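Local structure of putative secreted protein (Streptomyces sp. SirexAA-E, 4PEY) at residues A[25-30]-A[55-60]; A[111-116]-A[222-227]; A[81-86]-A[134-139]. The protein hydrolyses laminarin and laminarioligosaccharides as a secreted exo-beta-1,3-glucanase of glycoside hydrolase family 55, releasing glucose and laminaribiose. The protein carries 1 engineered substitution. All blocks are in the same frame, centred on the assembly; numbering follows the deposited sequence. Where two conformers were deposited one is given.

In the fold
The three contacts lie on the same side of the chain's centre, within the first of two large sets of mostly parallel strands that coil as a beta-helix. Contact 1 pairs strands 24-27 and 55-59 and closes before the other two open. Its centre is about 12 Å from that of contact 2 and about 15 Å from that of contact 3. Contacts 2 and 3 are closer, about 7 Å between centres, and their segments alternate along the chain: 81-86, 111-116, 134-139, 222-227. Strands 110-113 and 134-135 are neighbours, and the Asn114 side-chain amide hydrogen-bonds to the Gly81 carbonyl. Together the three contacts tie successive coils together and to strand 224-228, away from the bound laminaritriose.

Contact 1 of 3, residues A[25-30]-A[55-60]; sequences LVFDPS and YALMFK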
# COMPACT_ATOMS: atom_id res chain seq x y z
N LEU A 25 -21.06 -2.75 7.76
CA LEU A 25 -22.15 -1.88 8.14
C LEU A 25 -22.59 -1.11 6.90
O LEU A 25 -21.82 -0.33 6.35
CB LEU A 25 -21.73 -0.92 9.26
CG LEU A 25 -21.44 -1.48 10.66
CD1 LEU A 25 -20.23 -2.40 10.68
CD2 LEU A 25 -21.24 -0.34 11.64
N VAL A 26 -23.81 -1.37 6.45
CA VAL A 26 -24.33 -0.74 5.25
C VAL A 26 -25.35 0.33 5.61
O VAL A 26 -26.31 0.07 6.33
CB VAL A 26 -24.96 -1.78 4.29
CG1 VAL A 26 -25.44 -1.10 3.03
CG2 VAL A 26 -23.96 -2.87 3.95
N PHE A 27 -25.11 1.54 5.11
CA PHE A 27 -25.95 2.70 5.40
C PHE A 27 -26.67 3.16 4.14
O PHE A 27 -26.15 3.01 3.04
CB PHE A 27 -25.11 3.86 5.94
CG PHE A 27 -24.30 3.51 7.16
CD1 PHE A 27 -24.88 3.53 8.42
CD2 PHE A 27 -22.96 3.17 7.04
CE1 PHE A 27 -24.14 3.21 9.54
CE2 PHE A 27 -22.22 2.85 8.16
CZ PHE A 27 -22.80 2.87 9.42
N ASP A 28 -27.86 3.72 4.31
CA ASP A 28 -28.50 4.42 3.20
C ASP A 28 -28.89 5.81 3.71
O ASP A 28 -28.83 6.05 4.91
CB ASP A 28 -29.70 3.63 2.67
CG ASP A 28 -30.89 3.67 3.60
OD1 ASP A 28 -31.68 4.63 3.51
OD2 ASP A 28 -31.03 2.74 4.41
N PRO A 29 -29.26 6.73 2.80
CA PRO A 29 -29.53 8.10 3.27
C PRO A 29 -30.64 8.21 4.32
O PRO A 29 -30.71 9.23 5.01
CB PRO A 29 -29.93 8.83 1.99
CG PRO A 29 -29.17 8.12 0.93
CD PRO A 29 -29.21 6.67 1.33
N SER A 30 -31.47 7.18 4.48
CA SER A 30 -32.56 7.22 5.45
C SER A 30 -32.24 6.50 6.76
O SER A 30 -33.04 6.51 7.69
CB SER A 30 -33.84 6.64 4.85
OG SER A 30 -33.74 5.23 4.75
N TYR A 55 -13.73 -3.65 10.47
CA TYR A 55 -14.99 -3.03 10.06
C TYR A 55 -14.95 -2.47 8.66
O TYR A 55 -13.98 -1.79 8.30
CB TYR A 55 -15.38 -1.89 11.01
CG TYR A 55 -15.60 -2.28 12.44
CD1 TYR A 55 -14.54 -2.27 13.34
CD2 TYR A 55 -16.85 -2.64 12.90
CE1 TYR A 55 -14.73 -2.62 14.65
CE2 TYR A 55 -17.05 -2.99 14.21
CZ TYR A 55 -15.98 -2.98 15.08
OH TYR A 55 -16.18 -3.32 16.40
N ALA A 56 -16.01 -2.71 7.90
CA ALA A 56 -16.21 -2.00 6.63
C ALA A 56 -17.47 -1.17 6.73
O ALA A 56 -18.53 -1.68 7.11
CB ALA A 56 -16.31 -2.97 5.45
N LEU A 57 -17.35 0.12 6.41
CA LEU A 57 -18.49 1.04 6.38
C LEU A 57 -18.83 1.31 4.92
O LEU A 57 -18.01 1.82 4.17
CB LEU A 57 -18.16 2.35 7.11
CG LEU A 57 -17.47 2.22 8.47
CD1 LEU A 57 -17.09 3.59 9.02
CD2 LEU A 57 -18.36 1.45 9.45
N MET A 58 -20.04 0.94 4.52
CA MET A 58 -20.45 1.03 3.12
C MET A 58 -21.68 1.91 2.98
O MET A 58 -22.66 1.71 3.69
CB MET A 58 -20.74 -0.36 2.56
CG MET A 58 -19.50 -1.21 2.35
SD MET A 58 -18.57 -0.63 0.93
CE MET A 58 -17.35 -1.92 0.74
N PHE A 59 -21.63 2.86 2.06
CA PHE A 59 -22.72 3.81 1.90
C PHE A 59 -23.40 3.69 0.54
O PHE A 59 -22.76 3.84 -0.50
CB PHE A 59 -22.19 5.24 2.11
CG PHE A 59 -21.81 5.54 3.53
CD1 PHE A 59 -20.65 5.02 4.09
CD2 PHE A 59 -22.63 6.34 4.32
CE1 PHE A 59 -20.32 5.29 5.41
CE2 PHE A 59 -22.30 6.62 5.62
CZ PHE A 59 -21.15 6.09 6.18
N LYS A 60 -24.70 3.41 0.56
CA LYS A 60 -25.49 3.32 -0.67
C LYS A 60 -25.54 4.67 -1.37
O LYS A 60 -25.43 5.72 -0.72
CB LYS A 60 -26.91 2.82 -0.39
CG LYS A 60 -26.97 1.44 0.24
CD LYS A 60 -28.40 0.91 0.27
CE LYS A 60 -28.43 -0.53 0.75
NZ LYS A 60 -29.79 -1.13 0.64
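Leu25, Val26 and Phe27 pair in parallel with Leu57, Met58 and Phe59, the two strand axes approaching to 4.7 Å at an angle of 18°. Four backbone hydrogen bonds join them: Leu25 N to Ala56 O, Met58 N to Leu25 O, Phe27 N to Met58 O, and Lys60 N to Phe27 O, the last at 2.9 Å. Val26 CA adds a C-H...O contact to Met58 O.

The aromatic contact is an offset stack of Phe27 and Phe59, with ring centroids 4.8 Å apart and planes at 29°. Phe27 CD2 sits over one face of the Phe59 ring, toward its rim and 3.5 Å from CZ, while Phe27 CB makes an off-centre CH-pi contact with the same ring. Phe89 and Tyr64 also meet Phe59 edge-to-face.

Aliphatic packing continues on the face that carries the two phenylalanines. Leu25 and Leu57 lie side by side, their CD2 atoms 4.0 Å apart, and Leu25 CD1 reaches the edge of the Tyr55 ring. On the other face, Val26 CG1 touches Lys60 CE at 3.8 Å, the side chains crossing at about a right angle. Lys60 is extended beyond CG, its CG lying against Phe27 O and its CD against Asp28 CB. After the strand, Asp28 OD1 accepts from Ser30 N in an Asx turn.

Helix 34-45 packs on the face of Leu25, Tyr55 and Phe59, completing a beta-alpha-beta unit of strand 24-27, helix 34-45 and strand 55-59, which leads into the parallel coils of the beta-helix.

Contact 2 of 3, residues A[111-116]-A[222-227]; sequences SAENLA and KPFLYL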
# COMPACT_ATOMS: atom_id res chain seq x y z
N SER A 111 -8.87 2.78 5.04
CA SER A 111 -9.03 3.17 3.64
C SER A 111 -10.29 3.96 3.36
O SER A 111 -11.29 3.82 4.06
CB SER A 111 -9.01 1.92 2.74
OG SER A 111 -10.11 1.08 3.03
N ALA A 112 -10.23 4.77 2.30
CA ALA A 112 -11.39 5.50 1.78
C ALA A 112 -11.46 5.31 0.28
O ALA A 112 -10.43 5.41 -0.40
CB ALA A 112 -11.30 6.99 2.11
N GLU A 113 -12.65 5.02 -0.24
CA GLU A 113 -12.82 4.81 -1.68
C GLU A 113 -14.21 5.20 -2.19
O GLU A 113 -15.21 4.98 -1.52
CB GLU A 113 -12.53 3.33 -2.01
CG GLU A 113 -12.59 2.97 -3.49
CD GLU A 113 -12.04 1.57 -3.77
OE1 GLU A 113 -12.20 0.67 -2.91
OE2 GLU A 113 -11.44 1.37 -4.85
N ASN A 114 -14.25 5.78 -3.38
CA ASN A 114 -15.50 5.90 -4.14
C ASN A 114 -16.57 6.76 -3.46
O ASN A 114 -17.75 6.41 -3.43
CB ASN A 114 -16.06 4.49 -4.44
CG ASN A 114 -17.08 4.49 -5.57
OD1 ASN A 114 -17.00 5.31 -6.49
ND2 ASN A 114 -18.03 3.56 -5.52
N LEU A 115 -16.12 7.90 -2.94
CA LEU A 115 -17.00 8.89 -2.32
C LEU A 115 -16.70 10.28 -2.84
O LEU A 115 -15.55 10.58 -3.18
CB LEU A 115 -16.84 8.89 -0.79
CG LEU A 115 -17.27 7.65 -0.01
CD1 LEU A 115 -16.64 7.67 1.37
CD2 LEU A 115 -18.78 7.60 0.11
N ALA A 116 -17.72 11.13 -2.86
CA ALA A 116 -17.51 12.57 -3.06
C ALA A 116 -17.68 13.27 -1.71
O ALA A 116 -18.61 12.96 -0.95
CB ALA A 116 -18.48 13.14 -4.08
N LYS A 222 -8.24 -0.46 -8.95
CA LYS A 222 -8.63 -1.53 -8.05
C LYS A 222 -10.12 -1.86 -8.15
O LYS A 222 -10.95 -0.96 -8.19
CB LYS A 222 -8.28 -1.14 -6.61
CG LYS A 222 -8.46 -2.26 -5.61
CD LYS A 222 -8.25 -1.76 -4.19
CE LYS A 222 -9.41 -0.90 -3.73
NZ LYS A 222 -10.72 -1.64 -3.57
N PRO A 223 -10.46 -3.16 -8.21
CA PRO A 223 -11.88 -3.52 -8.19
C PRO A 223 -12.56 -3.07 -6.91
O PRO A 223 -11.91 -2.97 -5.86
CB PRO A 223 -11.86 -5.06 -8.29
CG PRO A 223 -10.55 -5.37 -8.99
CD PRO A 223 -9.59 -4.33 -8.44
N PHE A 224 -13.86 -2.78 -6.98
CA PHE A 224 -14.59 -2.35 -5.79
C PHE A 224 -16.04 -2.81 -5.84
O PHE A 224 -16.64 -2.99 -6.91
CB PHE A 224 -14.53 -0.82 -5.64
CG PHE A 224 -15.08 -0.07 -6.82
CD1 PHE A 224 -16.41 0.34 -6.85
CD2 PHE A 224 -14.27 0.22 -7.92
CE1 PHE A 224 -16.92 1.03 -7.94
CE2 PHE A 224 -14.79 0.90 -9.02
CZ PHE A 224 -16.11 1.30 -9.03
N LEU A 225 -16.59 -3.04 -4.65
CA LEU A 225 -17.98 -3.40 -4.47
C LEU A 225 -18.89 -2.21 -4.75
O LEU A 225 -18.61 -1.09 -4.33
CB LEU A 225 -18.21 -3.90 -3.04
CG LEU A 225 -19.58 -4.48 -2.70
CD1 LEU A 225 -19.78 -5.83 -3.41
CD2 LEU A 225 -19.74 -4.63 -1.18
N TYR A 226 -19.99 -2.43 -5.46
CA TYR A 226 -20.97 -1.37 -5.63
C TYR A 226 -22.36 -1.95 -5.82
O TYR A 226 -22.53 -3.17 -5.90
CB TYR A 226 -20.60 -0.45 -6.81
CG TYR A 226 -20.95 -0.98 -8.19
CD1 TYR A 226 -20.22 -2.01 -8.78
CD2 TYR A 226 -22.00 -0.43 -8.91
CE1 TYR A 226 -20.54 -2.48 -10.04
CE2 TYR A 226 -22.32 -0.89 -10.17
CZ TYR A 226 -21.59 -1.92 -10.73
OH TYR A 226 -21.91 -2.38 -11.99
N LEU A 227 -23.35 -1.06 -5.84
CA LEU A 227 -24.73 -1.44 -6.08
C LEU A 227 -25.18 -1.03 -7.47
O LEU A 227 -25.12 0.14 -7.83
CB LEU A 227 -25.65 -0.79 -5.04
CG LEU A 227 -25.74 -1.51 -3.70
CD1 LEU A 227 -26.43 -0.62 -2.68
CD2 LEU A 227 -26.50 -2.83 -3.88
O HOH W 1 -10.55 1.71 -7.44
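Glu113 and Lys222 form a largely buried salt bridge between strand 110-113 and the residues leading into strand 224-228, with no backbone pairing between the segments. Lys222 NZ donates to Glu113 OE1 at 2.8 Å, on the syn lone pair of that oxygen. The lysine chain is extended through CD and then bends at chi3 (73°) and chi4 (67°), which curls NZ back so that it also donates to Pro223 O at 2.9 Å. The ammonium is thus gripped by a carboxylate and a carbonyl at once. The second carboxylate oxygen is used as well: a water donates to Glu113 OE2 and to Lys222 O, 2.8 Å from each, bridging the two segments.

Beside this polar group, Phe224 CB lies 3.9 Å from Glu113 OE2, and the Asn114 and Phe224 side chains cross at about a right angle, ND2 of Asn114 lying 3.7 Å from Phe224 CE1; the amide plane is inclined 52° to the ring. The amide nitrogen is held by the carbonyls of Gly79 and Gly81.

Strand 110-113 is hydrogen-bonded between strands 75-79 and 134-135, whereas strand 224-228 pairs with strand 231-243, whose side chains pack on Pro223, Tyr226 and Leu227.

Contact 3 of 3, residues A[81-86]-A[134-139]; sequences GLNPDD and FRRMHV
The His138 ring meets Asp85 at its edge, ND1 donating to OD1 over 2.7 Å in a nearly straight bond (178°). The carboxylate oxygen lies in the ring plane and is approached on its syn lone pair, although the two planes stand at 89° to each other. The histidine side chain leaves the backbone toward segment 81-86, with CG anti to the backbone N, and it is ND1 that faces Asp85. The other ring nitrogen, NE2, bonds to Asp164, so an acidic residue grips each nitrogen and would probably stabilise a protonated imidazole. A phenylalanine in place of His138 would probably leave both Asp85 and Asp164 without their ring donors.

The Arg136 guanidinium is also met near its edge, where NH1 donates to Leu82 O at 2.8 Å, the oxygen 19° out of the guanidinium plane. Extended from CG to NE, the arginine crosses Pro84 at about a right angle. Pro84 CG rests 3.6 Å from Arg136 CG and 3.4 Å from Arg136 O. The amide of Asn83 lies nearby, its plane nearly parallel to that of the guanidinium. Within the loop, Asp86 OD2 accepts from Asn83 N.

This loop, ending in the 3-10 turn 84-86, links strands 75-79 and 87-94. It packs against the bend between strands 134-135 and 138-144, with Ala116 of strand 116-118 touching both Asp85 and His138.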
# COMPACT_ATOMS: atom_id res chain seq x y z
N GLY A 81 -21.77 3.53 -5.28
CA GLY A 81 -22.17 3.94 -6.62
C GLY A 81 -21.18 3.45 -7.66
O GLY A 81 -20.07 3.01 -7.33
N LEU A 82 -21.56 3.52 -8.92
CA LEU A 82 -20.65 3.20 -10.00
C LEU A 82 -19.59 4.29 -10.10
O LEU A 82 -18.44 4.04 -10.46
CB LEU A 82 -21.40 3.04 -11.32
CG LEU A 82 -20.57 2.60 -12.52
CD1 LEU A 82 -19.91 1.25 -12.27
CD2 LEU A 82 -21.45 2.55 -13.75
N ASN A 83 -19.99 5.51 -9.75
CA ASN A 83 -19.11 6.67 -9.80
C ASN A 83 -19.04 7.37 -8.44
O ASN A 83 -19.98 7.29 -7.64
CB ASN A 83 -19.60 7.64 -10.88
CG ASN A 83 -19.42 7.09 -12.29
OD1 ASN A 83 -20.40 6.83 -13.00
ND2 ASN A 83 -18.17 6.91 -12.69
N PRO A 84 -17.91 8.04 -8.15
CA PRO A 84 -17.74 8.63 -6.81
C PRO A 84 -18.84 9.65 -6.45
O PRO A 84 -19.30 9.68 -5.31
CB PRO A 84 -16.37 9.32 -6.90
CG PRO A 84 -15.66 8.62 -8.01
CD PRO A 84 -16.71 8.20 -8.99
N ASP A 85 -19.26 10.47 -7.41
CA ASP A 85 -20.25 11.50 -7.10
C ASP A 85 -21.65 10.92 -6.88
O ASP A 85 -22.56 11.64 -6.50
CB ASP A 85 -20.28 12.57 -8.20
CG ASP A 85 -19.02 13.43 -8.21
OD1 ASP A 85 -18.80 14.16 -7.22
OD2 ASP A 85 -18.25 13.36 -9.19
N ASP A 86 -21.81 9.61 -7.09
CA ASP A 86 -23.08 8.96 -6.78
C ASP A 86 -23.32 8.89 -5.28
O ASP A 86 -24.46 8.75 -4.83
CB ASP A 86 -23.14 7.54 -7.36
CG ASP A 86 -23.12 7.53 -8.87
OD1 ASP A 86 -23.43 8.57 -9.49
OD2 ASP A 86 -22.80 6.47 -9.44
N PHE A 134 -6.31 6.10 -0.46
CA PHE A 134 -7.33 7.09 -0.76
C PHE A 134 -7.55 6.97 -2.28
O PHE A 134 -6.75 7.49 -3.07
CB PHE A 134 -6.82 8.47 -0.33
CG PHE A 134 -7.86 9.57 -0.24
CD1 PHE A 134 -8.57 9.78 0.94
CD2 PHE A 134 -8.04 10.46 -1.29
CE1 PHE A 134 -9.50 10.82 1.05
CE2 PHE A 134 -8.95 11.52 -1.18
CZ PHE A 134 -9.68 11.69 -0.01
N ARG A 135 -8.60 6.25 -2.68
CA ARG A 135 -8.84 5.90 -4.09
C ARG A 135 -10.19 6.35 -4.61
O ARG A 135 -11.18 6.27 -3.89
CB ARG A 135 -8.76 4.39 -4.31
CG ARG A 135 -7.41 3.74 -4.11
CD ARG A 135 -7.53 2.23 -4.31
NE ARG A 135 -6.27 1.51 -4.06
CZ ARG A 135 -5.32 1.31 -4.96
NH1 ARG A 135 -5.45 1.77 -6.21
NH2 ARG A 135 -4.21 0.65 -4.61
N ARG A 136 -10.24 6.79 -5.86
CA ARG A 136 -11.52 7.08 -6.53
C ARG A 136 -12.36 8.03 -5.68
O ARG A 136 -13.57 7.84 -5.51
CB ARG A 136 -12.29 5.77 -6.81
CG ARG A 136 -13.31 5.84 -7.95
CD ARG A 136 -14.08 4.51 -8.07
NE ARG A 136 -15.08 4.53 -9.14
CZ ARG A 136 -14.81 4.23 -10.41
NH1 ARG A 136 -15.77 4.27 -11.32
NH2 ARG A 136 -13.58 3.90 -10.76
N MET A 137 -11.72 9.06 -5.15
CA MET A 137 -12.39 10.06 -4.32
C MET A 137 -12.57 11.36 -5.09
O MET A 137 -11.71 11.74 -5.89
CB MET A 137 -11.57 10.33 -3.04
CG MET A 137 -11.38 9.11 -2.16
SD MET A 137 -12.89 8.55 -1.33
CE MET A 137 -13.16 9.86 -0.14
N HIS A 138 -13.67 12.06 -4.82
CA HIS A 138 -13.84 13.41 -5.32
C HIS A 138 -13.96 14.37 -4.15
O HIS A 138 -14.99 14.39 -3.48
CB HIS A 138 -15.08 13.55 -6.22
CG HIS A 138 -15.21 14.92 -6.83
ND1 HIS A 138 -16.41 15.41 -7.29
CD2 HIS A 138 -14.30 15.90 -7.02
CE1 HIS A 138 -16.23 16.63 -7.77
NE2 HIS A 138 -14.95 16.95 -7.61
N VAL A 139 -12.92 15.16 -3.90
CA VAL A 139 -12.98 16.14 -2.81
C VAL A 139 -13.33 17.50 -3.39
O VAL A 139 -12.56 18.08 -4.17
CB VAL A 139 -11.66 16.22 -2.02
CG1 VAL A 139 -11.82 17.19 -0.85
CG2 VAL A 139 -11.25 14.84 -1.52